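Local atomic coordinates of lipoate-protein ligase, putative (Streptococcus pneumoniae, PDB entry 1VQZ), a protein that is a putative lipoate-protein ligase, combining a lipoyl protein ligase A/B-type catalytic domain with the smaller C-terminal domain of the bacterial ligases. Residues A[328-332]-A[333-337]; A[295-298]-A[299-302]; A[319-323]-A[324-328]. All blocks are in the same frame, centred on the assembly; numbering follows the deposited sequence.

Contact 1. Residues A[328-332]-A[333-337]; sequences AGISR and EEIAE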
ATOM      1  N   ALA A 328       0.604   8.830   9.517  1.00 37.36           N
ATOM      2  CA  ALA A 328       2.035   8.940   9.832  1.00 35.62           C
ATOM      3  C   ALA A 328       2.561  10.326   9.411  1.00 33.18           C
ATOM      4  O   ALA A 328       2.329  10.792   8.278  1.00 33.13           O
ATOM      5  CB  ALA A 328       2.843   7.803   9.166  1.00 37.34           C
ATOM      6  N   GLY A 329       3.198  10.999  10.357  1.00 30.69           N
ATOM      7  CA  GLY A 329       3.789  12.312  10.153  1.00 32.11           C
ATOM      8  C   GLY A 329       2.872  13.509  10.183  1.00 32.94           C
ATOM      9  O   GLY A 329       3.303  14.643   9.905  1.00 36.25           O
ATOM     10  N   ILE A 330       1.616  13.289  10.529  1.00 32.92           N
ATOM     11  CA  ILE A 330       0.628  14.367  10.630  1.00 32.35           C
ATOM     12  C   ILE A 330       0.036  14.370  12.025  1.00 31.35           C
ATOM     13  O   ILE A 330      -0.340  13.314  12.542  1.00 31.63           O
ATOM     14  CB  ILE A 330      -0.488  14.202   9.561  1.00 31.67           C
ATOM     15  CG1 ILE A 330       0.134  13.918   8.191  1.00 37.22           C
ATOM     16  CG2 ILE A 330      -1.400  15.478   9.507  1.00 37.36           C
ATOM     17  CD1 ILE A 330      -0.901  13.676   7.075  1.00 30.45           C
ATOM     18  N   SER A 331      -0.030  15.560  12.619  1.00 33.94           N
ATOM     19  CA  SER A 331      -0.438  15.744  14.015  1.00 32.61           C
ATOM     20  C   SER A 331      -1.941  15.773  14.190  1.00 33.44           C
ATOM     21  O   SER A 331      -2.708  15.981  13.210  1.00 29.12           O
ATOM     22  CB  SER A 331       0.193  17.014  14.607  1.00 31.97           C
ATOM     23  OG  SER A 331      -0.410  18.213  14.159  1.00 33.92           O
ATOM     24  N   ARG A 332      -2.365  15.596  15.447  1.00 33.28           N
ATOM     25  CA  ARG A 332      -3.787  15.713  15.810  1.00 34.78           C
ATOM     26  C   ARG A 332      -4.331  17.107  15.525  1.00 34.17           C
ATOM     27  O   ARG A 332      -5.460  17.260  15.067  1.00 36.22           O
ATOM     28  CB  ARG A 332      -4.010  15.383  17.285  1.00 35.35           C
ATOM     29  CG  ARG A 332      -3.805  13.917  17.622  1.00 33.83           C
ATOM     30  CD  ARG A 332      -3.816  13.669  19.141  1.00 34.81           C
ATOM     31  NE  ARG A 332      -3.589  12.255  19.425  1.00 28.86           N
ATOM     32  CZ  ARG A 332      -2.384  11.693  19.466  1.00 32.59           C
ATOM     33  NH1 ARG A 332      -1.298  12.448  19.317  1.00 25.23           N
ATOM     34  NH2 ARG A 332      -2.257  10.392  19.706  1.00 35.73           N
ATOM     35  N   GLU A 333      -3.500  18.106  15.801  1.00 34.34           N
ATOM     36  CA  GLU A 333      -3.823  19.504  15.538  1.00 33.03           C
ATOM     37  C   GLU A 333      -4.033  19.721  14.044  1.00 30.92           C
ATOM     38  O   GLU A 333      -4.941  20.439  13.637  1.00 29.89           O
ATOM     39  CB  GLU A 333      -2.732  20.440  16.047  1.00 31.27           C
ATOM     40  CG  GLU A 333      -2.636  20.557  17.537  1.00 32.00           C
ATOM     41  CD  GLU A 333      -1.952  19.385  18.209  1.00 31.33           C
ATOM     42  OE1 GLU A 333      -1.393  18.495  17.541  1.00 34.02           O
ATOM     43  OE2 GLU A 333      -1.971  19.382  19.438  1.00 39.14           O
ATOM     44  N   GLU A 334      -3.174  19.117  13.251  1.00 30.95           N
ATOM     45  CA  GLU A 334      -3.288  19.204  11.809  1.00 32.24           C
ATOM     46  C   GLU A 334      -4.545  18.480  11.314  1.00 32.11           C
ATOM     47  O   GLU A 334      -5.235  18.995  10.463  1.00 34.46           O
ATOM     48  CB  GLU A 334      -2.009  18.664  11.137  1.00 29.21           C
ATOM     49  CG  GLU A 334      -0.815  19.616  11.217  1.00 34.39           C
ATOM     50  CD  GLU A 334       0.524  19.006  10.779  1.00 35.81           C
ATOM     51  OE1 GLU A 334       0.844  17.826  11.087  1.00 33.94           O
ATOM     52  OE2 GLU A 334       1.299  19.746  10.149  1.00 35.64           O
ATOM     53  N   ILE A 335      -4.816  17.267  11.796  1.00 32.25           N
ATOM     54  CA  ILE A 335      -6.032  16.560  11.401  1.00 29.45           C
ATOM     55  C   ILE A 335      -7.295  17.309  11.817  1.00 30.78           C
ATOM     56  O   ILE A 335      -8.223  17.447  10.993  1.00 34.61           O
ATOM     57  CB  ILE A 335      -6.060  15.083  11.932  1.00 31.44           C
ATOM     58  CG1 ILE A 335      -4.946  14.284  11.281  1.00 33.18           C
ATOM     59  CG2 ILE A 335      -7.387  14.405  11.633  1.00 29.69           C
ATOM     60  CD1 ILE A 335      -5.032  14.255   9.772  1.00 30.19           C
ATOM     61  N   ALA A 336      -7.327  17.848  13.049  1.00 32.00           N
ATOM     62  CA  ALA A 336      -8.448  18.694  13.485  1.00 31.69           C
ATOM     63  C   ALA A 336      -8.703  19.836  12.511  1.00 30.74           C
ATOM     64  O   ALA A 336      -9.861  20.166  12.191  1.00 30.26           O
ATOM     65  CB  ALA A 336      -8.207  19.261  14.857  1.00 34.41           C
ATOM     66  N   GLU A 337      -7.618  20.448  12.051  1.00 33.27           N
ATOM     67  CA  GLU A 337      -7.707  21.573  11.122  1.00 32.34           C
ATOM     68  C   GLU A 337      -8.319  21.126   9.777  1.00 31.70           C
ATOM     69  O   GLU A 337      -9.182  21.787   9.230  1.00 31.47           O
ATOM     70  CB  GLU A 337      -6.333  22.207  10.929  1.00 30.28           C
ATOM     71  CG  GLU A 337      -6.361  23.496  10.155  1.00 35.17           C
ATOM     72  CD  GLU A 337      -4.980  24.153  10.002  1.00 41.52           C
ATOM     73  OE1 GLU A 337      -3.958  23.584  10.485  1.00 47.49           O
ATOM     74  OE2 GLU A 337      -4.938  25.244   9.384  1.00 46.80           O
TER
HETATM   75  O   HOH W   1       3.219  17.139  11.670  1.00 36.18           O
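Glu334 OE1 is gripped chiefly by the backbone amide of Ser331 and by a bound water, and the first of these bonds closes a capping box at the start of helix 332-339. The amide reaches the anti lone pair of OE1 over 2.9 Å from Ser331 N, in an almost straight bond (174°). The reciprocal half of the box is formed by the N-cap residue itself: Ser331 OG accepts from Glu334 N at 3.0 Å. The serine's chi1 of 75° sets the hydroxyl between its own N and carbonyl carbon, which aims it at the first turn. Water 1 donates both to OE1 and to Gly329 O, lying 3.1 Å from Gly329 O, and so ties the loop before the cap to the same carboxylate. Amide, water and the positive end of the helix dipole would all be expected to favour an ionised Glu334.

The box works together with a second device of helix starts, the hydrophobic staple. Ile330, just before the N-cap, meets Ile335, four residues after it, through CG2 and CD1, 3.8 Å apart. Ile330 places CG2 anti to its backbone N, and the same methyl also rests against Glu334 CB at 3.6 Å, the two side chains crossing at about a right angle. Phe266 of strand 260-266 packs on both Ile330 and Glu334. Arg332 points its guanidinium elsewhere, bonding to the carbonyls of Leu318 and Ile321.

Once past the cap, the ordinary helical pattern takes over, and Ile335 N bonds to Ser331 O over 2.8 Å. One residue further along, Ala336 N donates to Arg332 O at 2.8 Å, while the methyl carbon of Ala336 rests 3.4 Å from that same oxygen.

Contact 2. Residues A[295-298]-A[299-302]; sequences EDVA and AVED. With EDO (1,2-ethanediol), chain S.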
ATOM      1  N   GLU A 295      -3.159   1.212   9.972  1.00 26.58           N
ATOM      2  CA  GLU A 295      -4.577   0.842  10.157  1.00 28.89           C
ATOM      3  C   GLU A 295      -5.487   1.804   9.449  1.00 30.15           C
ATOM      4  O   GLU A 295      -5.165   2.969   9.309  1.00 30.88           O
ATOM      5  CB  GLU A 295      -4.986   0.819  11.636  1.00 28.39           C
ATOM      6  CG  GLU A 295      -4.142  -0.095  12.436  1.00 29.53           C
ATOM      7  CD  GLU A 295      -4.738  -0.450  13.785  1.00 35.60           C
ATOM      8  OE1 GLU A 295      -5.819  -1.045  13.826  1.00 35.74           O
ATOM      9  OE2 GLU A 295      -4.073  -0.199  14.786  1.00 42.22           O
ATOM     10  N   ASP A 296      -6.619   1.253   9.016  1.00 30.37           N
ATOM     11  CA  ASP A 296      -7.712   1.937   8.304  1.00 31.06           C
ATOM     12  C   ASP A 296      -8.236   3.182   9.060  1.00 30.86           C
ATOM     13  O   ASP A 296      -8.511   3.128  10.256  1.00 31.13           O
ATOM     14  CB  ASP A 296      -8.851   0.951   8.110  1.00 31.06           C
ATOM     15  CG  ASP A 296      -9.782   1.332   6.990  1.00 32.81           C
ATOM     16  OD1 ASP A 296     -10.462   2.359   7.096  1.00 31.17           O
ATOM     17  OD2 ASP A 296      -9.854   0.560   6.010  1.00 33.26           O
ATOM     18  N   VAL A 297      -8.363   4.272   8.324  1.00 29.94           N
ATOM     19  CA  VAL A 297      -8.844   5.567   8.829  1.00 30.98           C
ATOM     20  C   VAL A 297     -10.307   5.517   9.332  1.00 29.88           C
ATOM     21  O   VAL A 297     -10.753   6.426  10.028  1.00 32.05           O
ATOM     22  CB  VAL A 297      -8.590   6.736   7.782  1.00 31.19           C
ATOM     23  CG1 VAL A 297      -9.656   6.792   6.742  1.00 30.05           C
ATOM     24  CG2 VAL A 297      -8.487   8.067   8.461  1.00 33.22           C
ATOM     25  N   ALA A 298     -11.016   4.422   9.062  1.00 30.43           N
ATOM     26  CA  ALA A 298     -12.385   4.239   9.577  1.00 30.64           C
ATOM     27  C   ALA A 298     -12.489   4.437  11.079  1.00 30.84           C
ATOM     28  O   ALA A 298     -13.485   5.005  11.547  1.00 32.31           O
ATOM     29  CB  ALA A 298     -12.931   2.861   9.220  1.00 27.60           C
ATOM     30  N   ALA A 299     -11.474   3.983  11.824  1.00 30.70           N
ATOM     31  CA  ALA A 299     -11.392   4.180  13.271  1.00 33.54           C
ATOM     32  C   ALA A 299     -11.399   5.645  13.702  1.00 32.13           C
ATOM     33  O   ALA A 299     -11.964   5.985  14.726  1.00 34.93           O
ATOM     34  CB  ALA A 299     -10.171   3.476  13.842  1.00 31.87           C
ATOM     35  N   VAL A 300     -10.799   6.519  12.919  1.00 31.24           N
ATOM     36  CA  VAL A 300     -10.827   7.947  13.203  1.00 31.35           C
ATOM     37  C   VAL A 300     -12.220   8.552  12.888  1.00 31.53           C
ATOM     38  O   VAL A 300     -12.805   9.298  13.707  1.00 31.43           O
ATOM     39  CB  VAL A 300      -9.706   8.664  12.433  1.00 32.34           C
ATOM     40  CG1 VAL A 300      -9.709  10.150  12.703  1.00 35.61           C
ATOM     41  CG2 VAL A 300      -8.334   8.035  12.772  1.00 32.37           C
ATOM     42  N   GLU A 301     -12.757   8.217  11.715  1.00 30.62           N
ATOM     43  CA  GLU A 301     -14.156   8.518  11.376  1.00 28.79           C
ATOM     44  C   GLU A 301     -15.038   8.115  12.548  1.00 29.18           C
ATOM     45  O   GLU A 301     -15.897   8.885  12.949  1.00 30.15           O
ATOM     46  CB  GLU A 301     -14.589   7.770  10.109  1.00 30.44           C
ATOM     47  CG  GLU A 301     -13.836   8.238   8.853  1.00 25.75           C
ATOM     48  CD  GLU A 301     -13.952   7.288   7.656  1.00 33.34           C
ATOM     49  OE1 GLU A 301     -14.578   6.208   7.773  1.00 31.41           O
ATOM     50  OE2 GLU A 301     -13.369   7.609   6.603  1.00 31.36           O
ATOM     51  N   ASP A 302     -14.801   6.926  13.127  1.00 30.73           N
ATOM     52  CA  ASP A 302     -15.712   6.413  14.159  1.00 30.01           C
ATOM     53  C   ASP A 302     -15.704   7.254  15.438  1.00 32.77           C
ATOM     54  O   ASP A 302     -16.751   7.487  16.027  1.00 34.46           O
ATOM     55  CB  ASP A 302     -15.419   4.956  14.473  1.00 33.64           C
ATOM     56  CG  ASP A 302     -15.810   4.007  13.333  1.00 35.16           C
ATOM     57  OD1 ASP A 302     -16.494   4.420  12.356  1.00 33.59           O
ATOM     58  OD2 ASP A 302     -15.406   2.839  13.419  1.00 37.96           O
TER
HETATM   59  C1  EDO S 417     -12.505   2.715   3.898  1.00 52.28           C
HETATM   60  O1  EDO S 417     -12.372   3.078   5.331  1.00 28.83           O
HETATM   61  C2  EDO S 417     -11.245   2.721   2.999  1.00 52.52           C
HETATM   62  O2  EDO S 417     -11.141   1.779   1.890  1.00 47.78           O
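Val297 O is shared by two amides as the chain winds into helix 298-304, and this is the tight part of the contact. Glu301 N approaches it nearly along the C=O axis at 3.2 Å, whereas Val300 N, 2.9 Å from Val297 O, comes from above the carbonyl plane. The buried side chains follow the same turn: CG2 of Val297 faces Val300 CB at 4.2 Å, and Glu301 lies across Val297 at about a right angle, with OE2 3.8 Å from CG1.

The approach to the helix is looser: the bond from Ala299 N to Asp296 O is long and weak, and the partly exposed Asp296 caps the turn. Its CG is anti to the backbone N (chi1 -159°), which lets the anti lone pair of OD1 take the amide of Ala298, 2.9 Å from OD1 to N. The same OD1 accepts from O1 of a 1,2-ethanediol molecule at 2.7 Å, probably a remnant of the crystallisation liquor. Exposed Asp302 turns to a salt bridge with Arg305.

Glu301 OE2 accepts from the amide of Ile287, joining the helix to strand 281-289, while on another flank Tyr326 of the loop before helix 332-339 lies against Ala299.

Contact 3. Residues A[319-323]-A[324-328]; sequences KTIDI and TRYFA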
ATOM      1  N   LYS A 319      -7.262  13.252  20.622  1.00 30.09           N
ATOM      2  CA  LYS A 319      -6.320  12.934  21.714  1.00 26.61           C
ATOM      3  C   LYS A 319      -6.755  11.710  22.540  1.00 26.54           C
ATOM      4  O   LYS A 319      -6.077  11.375  23.509  1.00 31.33           O
ATOM      5  CB  LYS A 319      -6.091  14.131  22.651  1.00 25.92           C
ATOM      6  CG  LYS A 319      -5.809  15.413  21.926  1.00 25.44           C
ATOM      7  CD  LYS A 319      -5.246  16.526  22.694  1.00 33.27           C
ATOM      8  CE  LYS A 319      -3.723  16.590  22.538  1.00 48.10           C
ATOM      9  NZ  LYS A 319      -3.256  16.408  21.101  1.00 42.61           N
ATOM     10  N   THR A 320      -7.854  11.049  22.170  1.00 26.62           N
ATOM     11  CA  THR A 320      -8.267   9.786  22.806  1.00 29.47           C
ATOM     12  C   THR A 320      -7.830   8.559  21.985  1.00 30.59           C
ATOM     13  O   THR A 320      -8.159   7.425  22.334  1.00 30.36           O
ATOM     14  CB  THR A 320      -9.789   9.694  23.059  1.00 27.72           C
ATOM     15  OG1 THR A 320     -10.478   9.602  21.810  1.00 34.20           O
ATOM     16  CG2 THR A 320     -10.291  10.872  23.828  1.00 26.79           C
ATOM     17  N   ILE A 321      -7.076   8.792  20.918  1.00 29.85           N
ATOM     18  CA  ILE A 321      -6.578   7.699  20.061  1.00 30.14           C
ATOM     19  C   ILE A 321      -5.146   7.931  19.669  1.00 28.83           C
ATOM     20  O   ILE A 321      -4.676   9.058  19.712  1.00 30.84           O
ATOM     21  CB  ILE A 321      -7.430   7.559  18.782  1.00 28.96           C
ATOM     22  CG1 ILE A 321      -7.406   8.865  17.955  1.00 34.65           C
ATOM     23  CG2 ILE A 321      -8.843   7.156  19.176  1.00 33.22           C
ATOM     24  CD1 ILE A 321      -7.595   8.689  16.508  1.00 35.41           C
ATOM     25  N   ASP A 322      -4.467   6.845  19.304  1.00 30.18           N
ATOM     26  CA  ASP A 322      -3.139   6.880  18.733  1.00 29.81           C
ATOM     27  C   ASP A 322      -3.139   7.295  17.255  1.00 30.46           C
ATOM     28  O   ASP A 322      -3.326   6.477  16.343  1.00 29.81           O
ATOM     29  CB  ASP A 322      -2.489   5.518  18.903  1.00 32.36           C
ATOM     30  CG  ASP A 322      -1.023   5.520  18.551  1.00 32.09           C
ATOM     31  OD1 ASP A 322      -0.494   6.567  18.102  1.00 37.76           O
ATOM     32  OD2 ASP A 322      -0.421   4.457  18.730  1.00 31.70           O
ATOM     33  N   ILE A 323      -2.839   8.563  17.034  1.00 29.60           N
ATOM     34  CA  ILE A 323      -2.982   9.169  15.731  1.00 33.26           C
ATOM     35  C   ILE A 323      -1.963   8.581  14.759  1.00 30.87           C
ATOM     36  O   ILE A 323      -2.214   8.532  13.519  1.00 33.44           O
ATOM     37  CB  ILE A 323      -2.847  10.738  15.787  1.00 32.21           C
ATOM     38  CG1 ILE A 323      -3.414  11.391  14.525  1.00 33.90           C
ATOM     39  CG2 ILE A 323      -1.394  11.164  15.999  1.00 35.27           C
ATOM     40  CD1 ILE A 323      -4.947  11.352  14.417  1.00 32.05           C
ATOM     41  N   THR A 324      -0.850   8.103  15.314  1.00 29.48           N
ATOM     42  CA  THR A 324       0.257   7.609  14.497  1.00 32.35           C
ATOM     43  C   THR A 324      -0.084   6.304  13.789  1.00 32.82           C
ATOM     44  O   THR A 324       0.573   5.952  12.783  1.00 31.51           O
ATOM     45  CB  THR A 324       1.562   7.445  15.312  1.00 33.48           C
ATOM     46  OG1 THR A 324       1.456   6.378  16.290  1.00 29.77           O
ATOM     47  CG2 THR A 324       1.839   8.751  16.007  1.00 41.12           C
ATOM     48  N   ARG A 325      -1.144   5.624  14.243  1.00 30.28           N
ATOM     49  CA  ARG A 325      -1.588   4.404  13.564  1.00 28.07           C
ATOM     50  C   ARG A 325      -2.295   4.741  12.292  1.00 28.94           C
ATOM     51  O   ARG A 325      -2.415   3.875  11.443  1.00 31.62           O
ATOM     52  CB  ARG A 325      -2.515   3.584  14.452  1.00 28.71           C
ATOM     53  CG  ARG A 325      -1.898   3.145  15.790  1.00 27.72           C
ATOM     54  CD  ARG A 325      -0.810   2.113  15.560  1.00 41.75           C
ATOM     55  NE  ARG A 325      -1.361   0.799  15.229  1.00 48.00           N
ATOM     56  CZ  ARG A 325      -0.635  -0.280  14.927  1.00 50.42           C
ATOM     57  NH1 ARG A 325       0.699  -0.229  14.901  1.00 44.94           N
ATOM     58  NH2 ARG A 325      -1.245  -1.424  14.676  1.00 47.47           N
ATOM     59  N   TYR A 326      -2.767   5.983  12.167  1.00 31.73           N
ATOM     60  CA  TYR A 326      -3.692   6.383  11.066  1.00 28.80           C
ATOM     61  C   TYR A 326      -3.104   7.384  10.077  1.00 31.26           C
ATOM     62  O   TYR A 326      -3.408   7.325   8.854  1.00 30.77           O
ATOM     63  CB  TYR A 326      -4.991   6.919  11.680  1.00 29.54           C
ATOM     64  CG  TYR A 326      -5.595   5.904  12.617  1.00 28.88           C
ATOM     65  CD1 TYR A 326      -6.158   4.726  12.117  1.00 25.52           C
ATOM     66  CD2 TYR A 326      -5.529   6.081  13.996  1.00 31.23           C
ATOM     67  CE1 TYR A 326      -6.680   3.777  12.974  1.00 33.65           C
ATOM     68  CE2 TYR A 326      -6.040   5.147  14.873  1.00 30.52           C
ATOM     69  CZ  TYR A 326      -6.592   3.990  14.366  1.00 29.74           C
ATOM     70  OH  TYR A 326      -7.049   3.046  15.222  1.00 27.36           O
ATOM     71  N   PHE A 327      -2.347   8.347  10.603  1.00 30.99           N
ATOM     72  CA  PHE A 327      -1.735   9.407   9.783  1.00 36.04           C
ATOM     73  C   PHE A 327      -0.278   9.573  10.165  1.00 36.37           C
ATOM     74  O   PHE A 327       0.050  10.323  11.061  1.00 38.91           O
ATOM     75  CB  PHE A 327      -2.463  10.757   9.911  1.00 36.20           C
ATOM     76  CG  PHE A 327      -3.968  10.697   9.729  1.00 34.59           C
ATOM     77  CD1 PHE A 327      -4.811  10.525  10.822  1.00 33.24           C
ATOM     78  CD2 PHE A 327      -4.541  10.922   8.501  1.00 35.87           C
ATOM     79  CE1 PHE A 327      -6.212  10.519  10.664  1.00 33.44           C
ATOM     80  CE2 PHE A 327      -5.897  10.920   8.340  1.00 34.81           C
ATOM     81  CZ  PHE A 327      -6.749  10.698   9.432  1.00 31.53           C
ATOM     82  N   ALA A 328       0.604   8.830   9.517  1.00 37.36           N
ATOM     83  CA  ALA A 328       2.035   8.940   9.832  1.00 35.62           C
ATOM     84  C   ALA A 328       2.561  10.326   9.411  1.00 33.18           C
ATOM     85  O   ALA A 328       2.329  10.792   8.278  1.00 33.13           O
ATOM     86  CB  ALA A 328       2.843   7.803   9.166  1.00 37.34           C
TER
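The Tyr326 ring has Arg325 CB over one face, 3.8 Å above its plane and offset toward the rim, while Asp322 O and Ile321 CD1 approach the ring obliquely. Asp322 O lies 3.2 Å from Tyr326 CD2; Ile321 CD1 comes from the opposite side of the ring plane, 4.2 Å from Tyr326 CD2, with the two side chains at about a right angle. The Phe327 ring is likewise met obliquely: Ile323 CD1 lies 3.7 Å from Phe327 CD1. CG1 of Ile323 stands anti to the backbone N (chi1 -163°), and a bend at chi2 then turns CD1 to the phenylalanine.

An Asx turn opens the same segment of chain. Asp322 OD1 accepts from two atoms of one residue, both on the same face of its carboxylate: Thr324 OG1 donates at 2.7 Å on the syn side, and Thr324 N, 3.2 Å from OD1, comes from well above the plane. The backbone bonds that follow run from Arg325 N to Asp322 O, and then as a pair to Ile323 O, where Phe327 N arrives almost in line with the carbonyl (C=O...N angle 171°) and Tyr326 N from above its plane.

Arg325 CG brushes Asp322 OD2 at 3.5 Å, yet the guanidinium is engaged in a salt bridge with Glu295 and a cation-pi contact with Tyr150 of strand 141-151. The chemistry thus divides the work: the aspartate fixes the turn, and its two hydrogen bonds probably stabilise the ionised form, whereas the arginine spends its charge on linking the turn to other parts of the chain.

How the contacts relate
All three contacts belong to the C-terminal part of the ligase, on the same side of the chain's centre. Contact 3 stands in the middle: its centre is about 9 Å from those of contacts 1 and 2, themselves about 14 Å apart and not touching. Phe327 spans the gap, with CZ 3.3 Å from Val297 CG2 of contact 2 and CD2 3.6 Å from Ile335 CD1 of contact 1. Contacts 1 and 3 share Ala328, so the turn of contact 3 runs on into the loop before the cap of contact 1. The 1,2-ethanediol of contact 2 also bonds to Arg57 O, and His58 touches Asp296 and Val297, placing that contact beside the ligase A/B-type catalytic region.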